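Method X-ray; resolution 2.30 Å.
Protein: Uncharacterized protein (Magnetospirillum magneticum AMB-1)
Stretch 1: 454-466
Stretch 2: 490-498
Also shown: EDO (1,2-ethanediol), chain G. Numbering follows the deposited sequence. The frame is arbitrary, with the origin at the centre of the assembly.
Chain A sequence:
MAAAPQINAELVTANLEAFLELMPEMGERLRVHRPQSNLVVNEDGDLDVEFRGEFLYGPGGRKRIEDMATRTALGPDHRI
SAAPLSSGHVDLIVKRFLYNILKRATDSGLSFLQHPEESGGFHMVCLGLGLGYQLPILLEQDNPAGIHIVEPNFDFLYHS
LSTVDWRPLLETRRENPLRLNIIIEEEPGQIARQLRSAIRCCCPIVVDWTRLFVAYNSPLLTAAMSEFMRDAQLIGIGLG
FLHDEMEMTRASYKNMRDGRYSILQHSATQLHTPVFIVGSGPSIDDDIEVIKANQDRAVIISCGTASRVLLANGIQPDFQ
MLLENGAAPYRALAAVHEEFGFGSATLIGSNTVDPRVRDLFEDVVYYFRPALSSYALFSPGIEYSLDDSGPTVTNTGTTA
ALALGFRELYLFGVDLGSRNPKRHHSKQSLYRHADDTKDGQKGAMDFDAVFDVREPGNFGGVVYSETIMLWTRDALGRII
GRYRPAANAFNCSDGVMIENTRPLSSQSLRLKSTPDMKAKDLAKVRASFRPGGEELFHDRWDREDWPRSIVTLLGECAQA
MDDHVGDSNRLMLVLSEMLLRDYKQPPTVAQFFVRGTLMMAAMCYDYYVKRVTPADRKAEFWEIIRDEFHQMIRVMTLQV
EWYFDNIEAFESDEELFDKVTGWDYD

Stretch 1, residues 454-466: REPGNFGGVVYSE
Stretch 2 490-498: FNCSDGVMI

Stretch 1 is a β-hairpin. Strand 454-456 leads through a type I turn, Gly457 to Gly460, into strand 462-465. Glu455 and Val463 pair reciprocally: Glu455 N to Val463 O and Val463 N to Glu455 O are both 2.8 Å. Stretch 2 leaves its strand at Asn491 and continues as loop along the turn end of the hairpin. Its key phi/psi values are Asp494 -92/70, Gly495 -143/-145, Val496 -68/154 and Met497 -71/129. The contact buries 555 Å² in total.

Arg454 (chi1 m, chi2 t, chi3 p) does not reach stretch 2. Its NH1 donates to Tyr464 OH at 2.6 Å, and its NH2 donates to O2 of the ethanediol at 3.2 Å.

Glu455 directs its CA-to-CB bond toward stretch 2. Its CB lies 4.3 Å from Val496 CG1.

Pro456 (phi/psi -62/142) accepts a nearly linear hydrogen bond from Met497 N to its O, 3.1 Å. Water 1 donates to Pro456 O (3.3 Å) and to Met497 O (2.9 Å), adding a second link.

Gly457 (-92/154) forms a single β bridge with Val496, CA to CA 4.2 Å. Next in register, Asn458 CA is 3.9 Å from Met497 CA. The bonds Met497 N to Pro456 O and Asn458 N to Gly495 O flank the pair in the antiparallel pattern, but the backbones cross steeply and no ladder extends. A CB on Gly457 would point away from stretch 2 and clash with Gly460 O. Gly457 O accepts from Gly460 N at 3.0 Å, closing the turn.

Asn458 (-56/-43; chi1 t, chi2 52°) is the main polar anchor. Its N donates to Gly495 O at 2.7 Å, completing the bridge. Its ND2 donates to Asn491 O at 2.9 Å and Ser493 O at 3.0 Å, so one amide group serves a carbonyl at the strand end and one in the loop. Water 2 donates to Asn458 OD1 (2.6 Å) and accepts from Asn491 ND2 (2.9 Å) and Ile498 N (2.7 Å). Asn491 has chi1 t; its OD1 accepts from Ser493 N at 2.9 Å.

The CA-to-CB bond of Phe459 (-100/36; chi1 m, chi2 -55°) points sideways, but the ring end comes nearer stretch 2. Asp494 OD1 lies at the ring edge, 3.7 Å from Phe459 CD2. Cys492 O is also at the edge, 3.6 Å from Phe459 CE2. Water 3 accepts from Phe459 N (2.9 Å) and donates to Asp494 OD1 (2.8 Å) and Gly495 O (2.7 Å).

Gly460 (79/-179) and Gly461 (66/-150) have positive phi, which favours glycine. Gly461 O accepts from Gly457 N at 3.0 Å.

Val462 and Tyr464 point away from stretch 2. Val463 (chi1 m) points toward it, and its CG2 meets Val496 CG1 at 3.2 Å, a tight apolar contact. Ser465 (chi1 t) points toward stretch 2, with CB 4.1 Å from Val496 CG1. Glu466, at a helix N-cap position, makes no contact with stretch 2.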

ATOM      1  N   ARG A 454      22.231   5.687   9.915  1.00 35.80           N
ATOM      2  CA  ARG A 454      22.812   5.008  11.067  1.00 39.28           C
ATOM      3  C   ARG A 454      21.746   4.348  11.964  1.00 37.93           C
ATOM      4  O   ARG A 454      20.818   4.992  12.417  1.00 43.94           O
ATOM      5  CB  ARG A 454      23.661   5.990  11.876  1.00 38.74           C
ATOM      6  CG  ARG A 454      24.885   6.487  11.107  1.00 42.57           C
ATOM      7  CD  ARG A 454      25.559   7.693  11.753  1.00 42.11           C
ATOM      8  NE  ARG A 454      26.122   7.377  13.062  1.00 43.13           N
ATOM      9  CZ  ARG A 454      27.385   7.020  13.294  1.00 45.87           C
ATOM     10  NH1 ARG A 454      28.264   6.906  12.307  1.00 47.58           N
ATOM     11  NH2 ARG A 454      27.779   6.773  14.533  1.00 44.19           N
ATOM     12  N   GLU A 455      21.913   3.064  12.237  1.00 36.12           N
ATOM     13  CA  GLU A 455      20.932   2.313  13.001  1.00 38.05           C
ATOM     14  C   GLU A 455      21.621   1.508  14.078  1.00 35.73           C
ATOM     15  O   GLU A 455      22.750   1.100  13.896  1.00 36.00           O
ATOM     16  CB  GLU A 455      20.159   1.361  12.082  1.00 37.71           C
ATOM     17  CG  GLU A 455      19.252   2.048  11.074  1.00 42.41           C
ATOM     18  CD  GLU A 455      18.199   2.954  11.714  1.00 47.04           C
ATOM     19  OE1 GLU A 455      17.492   2.510  12.651  1.00 44.54           O
ATOM     20  OE2 GLU A 455      18.083   4.120  11.282  1.00 47.72           O
ATOM     21  N   PRO A 456      20.942   1.266  15.205  1.00 38.50           N
ATOM     22  CA  PRO A 456      21.587   0.432  16.211  1.00 38.03           C
ATOM     23  C   PRO A 456      21.861  -0.961  15.645  1.00 36.10           C
ATOM     24  O   PRO A 456      21.051  -1.498  14.877  1.00 33.03           O
ATOM     25  CB  PRO A 456      20.550   0.367  17.354  1.00 38.14           C
ATOM     26  CG  PRO A 456      19.268   0.783  16.739  1.00 40.44           C
ATOM     27  CD  PRO A 456      19.625   1.748  15.660  1.00 40.81           C
ATOM     28  N   GLY A 457      23.004  -1.518  16.013  1.00 33.44           N
ATOM     29  CA  GLY A 457      23.422  -2.797  15.513  1.00 34.07           C
ATOM     30  C   GLY A 457      22.967  -3.904  16.425  1.00 35.31           C
ATOM     31  O   GLY A 457      22.764  -3.688  17.618  1.00 38.60           O
ATOM     32  N   ASN A 458      22.804  -5.094  15.859  1.00 34.71           N
ATOM     33  CA  ASN A 458      22.445  -6.275  16.635  1.00 34.89           C
ATOM     34  C   ASN A 458      23.443  -6.540  17.772  1.00 36.22           C
ATOM     35  O   ASN A 458      23.042  -6.876  18.904  1.00 37.59           O
ATOM     36  CB  ASN A 458      22.371  -7.485  15.713  1.00 34.44           C
ATOM     37  CG  ASN A 458      21.883  -8.737  16.416  1.00 34.69           C
ATOM     38  OD1 ASN A 458      20.835  -8.733  17.064  1.00 34.71           O
ATOM     39  ND2 ASN A 458      22.633  -9.833  16.263  1.00 31.94           N
ATOM     40  N   PHE A 459      24.731  -6.395  17.473  1.00 35.23           N
ATOM     41  CA  PHE A 459      25.783  -6.560  18.494  1.00 37.31           C
ATOM     42  C   PHE A 459      26.254  -5.213  18.998  1.00 38.06           C
ATOM     43  O   PHE A 459      27.438  -5.017  19.305  1.00 38.73           O
ATOM     44  CB  PHE A 459      26.956  -7.422  17.972  1.00 37.96           C
ATOM     45  CG  PHE A 459      26.549  -8.838  17.668  1.00 39.14           C
ATOM     46  CD1 PHE A 459      25.932  -9.613  18.640  1.00 40.03           C
ATOM     47  CD2 PHE A 459      26.729  -9.373  16.409  1.00 41.47           C
ATOM     48  CE1 PHE A 459      25.515 -10.902  18.361  1.00 43.45           C
ATOM     49  CE2 PHE A 459      26.331 -10.669  16.126  1.00 42.04           C
ATOM     50  CZ  PHE A 459      25.723 -11.434  17.100  1.00 41.50           C
ATOM     51  N   GLY A 460      25.308  -4.282  19.103  1.00 39.00           N
ATOM     52  CA  GLY A 460      25.607  -2.953  19.624  1.00 41.17           C
ATOM     53  C   GLY A 460      26.268  -2.077  18.582  1.00 41.39           C
ATOM     54  O   GLY A 460      26.479  -2.473  17.443  1.00 43.59           O
ATOM     55  N   GLY A 461      26.596  -0.872  18.980  1.00 43.20           N
ATOM     56  CA  GLY A 461      27.166   0.063  18.047  1.00 44.10           C
ATOM     57  C   GLY A 461      26.187   0.457  16.949  1.00 43.34           C
ATOM     58  O   GLY A 461      24.959   0.430  17.115  1.00 40.73           O
ATOM     59  N   VAL A 462      26.761   0.769  15.802  1.00 42.55           N
ATOM     60  CA  VAL A 462      26.034   1.355  14.720  1.00 42.32           C
ATOM     61  C   VAL A 462      26.265   0.587  13.437  1.00 39.77           C
ATOM     62  O   VAL A 462      27.383   0.173  13.136  1.00 39.22           O
ATOM     63  CB  VAL A 462      26.520   2.822  14.581  1.00 43.38           C
ATOM     64  CG1 VAL A 462      26.259   3.389  13.205  1.00 45.85           C
ATOM     65  CG2 VAL A 462      25.878   3.677  15.660  1.00 43.81           C
ATOM     66  N   VAL A 463      25.201   0.403  12.676  1.00 39.03           N
ATOM     67  CA  VAL A 463      25.345  -0.128  11.335  1.00 40.60           C
ATOM     68  C   VAL A 463      24.643   0.838  10.377  1.00 39.69           C
ATOM     69  O   VAL A 463      23.683   1.501  10.747  1.00 41.62           O
ATOM     70  CB  VAL A 463      24.801  -1.580  11.179  1.00 40.07           C
ATOM     71  CG1 VAL A 463      25.368  -2.502  12.252  1.00 40.47           C
ATOM     72  CG2 VAL A 463      23.302  -1.614  11.228  1.00 41.82           C
ATOM     73  N   TYR A 464      25.176   0.943   9.168  1.00 36.98           N
ATOM     74  CA  TYR A 464      24.580   1.729   8.119  1.00 37.17           C
ATOM     75  C   TYR A 464      23.611   0.886   7.275  1.00 36.29           C
ATOM     76  O   TYR A 464      23.945  -0.195   6.778  1.00 35.31           O
ATOM     77  CB  TYR A 464      25.677   2.324   7.250  1.00 38.38           C
ATOM     78  CG  TYR A 464      26.440   3.421   7.948  1.00 38.38           C
ATOM     79  CD1 TYR A 464      27.486   3.138   8.797  1.00 41.78           C
ATOM     80  CD2 TYR A 464      26.101   4.741   7.749  1.00 43.67           C
ATOM     81  CE1 TYR A 464      28.186   4.150   9.433  1.00 45.68           C
ATOM     82  CE2 TYR A 464      26.786   5.762   8.379  1.00 48.39           C
ATOM     83  CZ  TYR A 464      27.837   5.459   9.209  1.00 46.26           C
ATOM     84  OH  TYR A 464      28.507   6.487   9.800  1.00 51.84           O
ATOM     85  N   SER A 465      22.421   1.408   7.092  1.00 34.98           N
ATOM     86  CA  SER A 465      21.381   0.686   6.430  1.00 39.47           C
ATOM     87  C   SER A 465      20.629   1.585   5.453  1.00 41.63           C
ATOM     88  O   SER A 465      20.563   2.787   5.637  1.00 46.37           O
ATOM     89  CB  SER A 465      20.451   0.140   7.505  1.00 41.38           C
ATOM     90  OG  SER A 465      19.458  -0.683   6.942  1.00 48.43           O
ATOM     91  N   GLU A 466      20.060   0.982   4.421  1.00 42.54           N
ATOM     92  CA  GLU A 466      19.287   1.669   3.411  1.00 44.12           C
ATOM     93  C   GLU A 466      17.829   1.477   3.718  1.00 43.36           C
ATOM     94  O   GLU A 466      17.448   0.611   4.514  1.00 42.31           O
ATOM     95  CB  GLU A 466      19.546   1.036   2.050  1.00 50.19           C
ATOM     96  CG  GLU A 466      21.004   1.001   1.622  1.00 55.61           C
ATOM     97  CD  GLU A 466      21.257  -0.038   0.539  1.00 60.85           C
ATOM     98  OE1 GLU A 466      20.322  -0.328  -0.249  1.00 62.63           O
ATOM     99  OE2 GLU A 466      22.385  -0.584   0.475  1.00 65.90           O
ATOM    100  N   PHE A 490      16.483 -15.687  17.685  1.00 35.25           N
ATOM    101  CA  PHE A 490      17.836 -15.250  17.959  1.00 35.16           C
ATOM    102  C   PHE A 490      18.451 -14.698  16.701  1.00 35.46           C
ATOM    103  O   PHE A 490      18.213 -15.209  15.620  1.00 37.36           O
ATOM    104  CB  PHE A 490      18.652 -16.410  18.488  1.00 37.25           C
ATOM    105  CG  PHE A 490      18.090 -16.995  19.744  1.00 41.92           C
ATOM    106  CD1 PHE A 490      17.181 -18.040  19.692  1.00 43.04           C
ATOM    107  CD2 PHE A 490      18.417 -16.459  20.982  1.00 44.39           C
ATOM    108  CE1 PHE A 490      16.645 -18.565  20.851  1.00 43.91           C
ATOM    109  CE2 PHE A 490      17.889 -16.983  22.140  1.00 43.90           C
ATOM    110  CZ  PHE A 490      16.999 -18.027  22.077  1.00 45.26           C
ATOM    111  N   ASN A 491      19.195 -13.608  16.825  1.00 36.87           N
ATOM    112  CA  ASN A 491      19.849 -13.032  15.668  1.00 37.92           C
ATOM    113  C   ASN A 491      21.331 -13.205  15.880  1.00 37.45           C
ATOM    114  O   ASN A 491      21.875 -12.627  16.814  1.00 35.28           O
ATOM    115  CB  ASN A 491      19.497 -11.558  15.512  1.00 37.39           C
ATOM    116  CG  ASN A 491      20.038 -10.960  14.221  1.00 39.12           C
ATOM    117  OD1 ASN A 491      20.625 -11.660  13.374  1.00 40.09           O
ATOM    118  ND2 ASN A 491      19.839  -9.656  14.058  1.00 37.45           N
ATOM    119  N   CYS A 492      21.955 -14.030  15.036  1.00 35.46           N
ATOM    120  CA  CYS A 492      23.397 -14.245  15.058  1.00 36.87           C
ATOM    121  C   CYS A 492      24.138 -13.382  14.034  1.00 36.86           C
ATOM    122  O   CYS A 492      25.381 -13.406  13.971  1.00 36.29           O
ATOM    123  CB  CYS A 492      23.727 -15.731  14.813  1.00 41.52           C
ATOM    124  SG  CYS A 492      22.950 -16.898  15.979  1.00 41.69           S
ATOM    125  N   SER A 493      23.385 -12.607  13.247  1.00 36.34           N
ATOM    126  CA  SER A 493      23.948 -11.770  12.191  1.00 35.45           C
ATOM    127  C   SER A 493      24.619 -10.505  12.736  1.00 35.95           C
ATOM    128  O   SER A 493      24.132  -9.888  13.674  1.00 34.85           O
ATOM    129  CB  SER A 493      22.846 -11.356  11.215  1.00 36.26           C
ATOM    130  OG  SER A 493      22.100 -12.485  10.814  1.00 39.10           O
ATOM    131  N   ASP A 494      25.726 -10.101  12.126  1.00 36.91           N
ATOM    132  CA  ASP A 494      26.381  -8.877  12.539  1.00 38.14           C
ATOM    133  C   ASP A 494      25.846  -7.714  11.702  1.00 38.07           C
ATOM    134  O   ASP A 494      26.553  -7.169  10.869  1.00 40.49           O
ATOM    135  CB  ASP A 494      27.906  -8.985  12.436  1.00 38.38           C
ATOM    136  CG  ASP A 494      28.632  -7.786  13.105  1.00 42.42           C
ATOM    137  OD1 ASP A 494      28.012  -7.012  13.883  1.00 41.23           O
ATOM    138  OD2 ASP A 494      29.833  -7.613  12.838  1.00 46.16           O
ATOM    139  N   GLY A 495      24.588  -7.343  11.929  1.00 36.29           N
ATOM    140  CA  GLY A 495      23.949  -6.261  11.171  1.00 32.95           C
ATOM    141  C   GLY A 495      23.051  -5.485  12.090  1.00 31.93           C
ATOM    142  O   GLY A 495      23.378  -5.332  13.264  1.00 32.03           O
ATOM    143  N   VAL A 496      21.922  -4.999  11.573  1.00 32.84           N
ATOM    144  CA  VAL A 496      20.991  -4.220  12.385  1.00 35.01           C
ATOM    145  C   VAL A 496      20.292  -5.038  13.467  1.00 33.39           C
ATOM    146  O   VAL A 496      20.088  -6.246  13.328  1.00 33.08           O
ATOM    147  CB  VAL A 496      19.822  -3.581  11.587  1.00 37.88           C
ATOM    148  CG1 VAL A 496      20.320  -2.621  10.546  1.00 41.39           C
ATOM    149  CG2 VAL A 496      18.902  -4.641  10.982  1.00 37.49           C
ATOM    150  N   MET A 497      19.890  -4.332  14.514  1.00 32.36           N
ATOM    151  CA  MET A 497      19.026  -4.865  15.549  1.00 33.28           C
ATOM    152  C   MET A 497      17.615  -5.052  14.953  1.00 33.26           C
ATOM    153  O   MET A 497      17.045  -4.146  14.323  1.00 32.24           O
ATOM    154  CB  MET A 497      18.958  -3.864  16.723  1.00 35.45           C
ATOM    155  CG  MET A 497      18.133  -4.342  17.913  1.00 39.12           C
ATOM    156  SD  MET A 497      18.866  -5.786  18.734  1.00 44.61           S
ATOM    157  CE  MET A 497      20.030  -4.900  19.791  1.00 41.04           C
ATOM    158  N   ILE A 498      17.057  -6.237  15.137  1.00 32.63           N
ATOM    159  CA  ILE A 498      15.703  -6.536  14.712  1.00 32.48           C
ATOM    160  C   ILE A 498      14.838  -6.720  15.971  1.00 32.99           C
ATOM    161  O   ILE A 498      15.202  -7.474  16.874  1.00 33.86           O
ATOM    162  CB  ILE A 498      15.680  -7.808  13.855  1.00 32.66           C
ATOM    163  CG1 ILE A 498      16.643  -7.653  12.666  1.00 33.33           C
ATOM    164  CG2 ILE A 498      14.275  -8.109  13.383  1.00 32.24           C
ATOM    165  CD1 ILE A 498      16.942  -8.944  11.932  1.00 33.71           C
TER
HETATM  166  C1  EDO G 706      31.513   7.749  14.163  1.00 65.87           C
HETATM  167  O1  EDO G 706      32.081   7.580  12.871  1.00 66.95           O
HETATM  168  C2  EDO G 706      31.918   6.582  15.052  1.00 70.29           C
HETATM  169  O2  EDO G 706      30.732   5.902  15.477  1.00 72.25           O
HETATM  170  O   HOH W   1      17.947  -1.437  13.893  1.00 43.28           O
HETATM  171  O   HOH W   2      18.384  -8.345  16.228  1.00 34.15           O
HETATM  172  O   HOH W   3      25.554  -6.061  14.753  1.00 29.51           O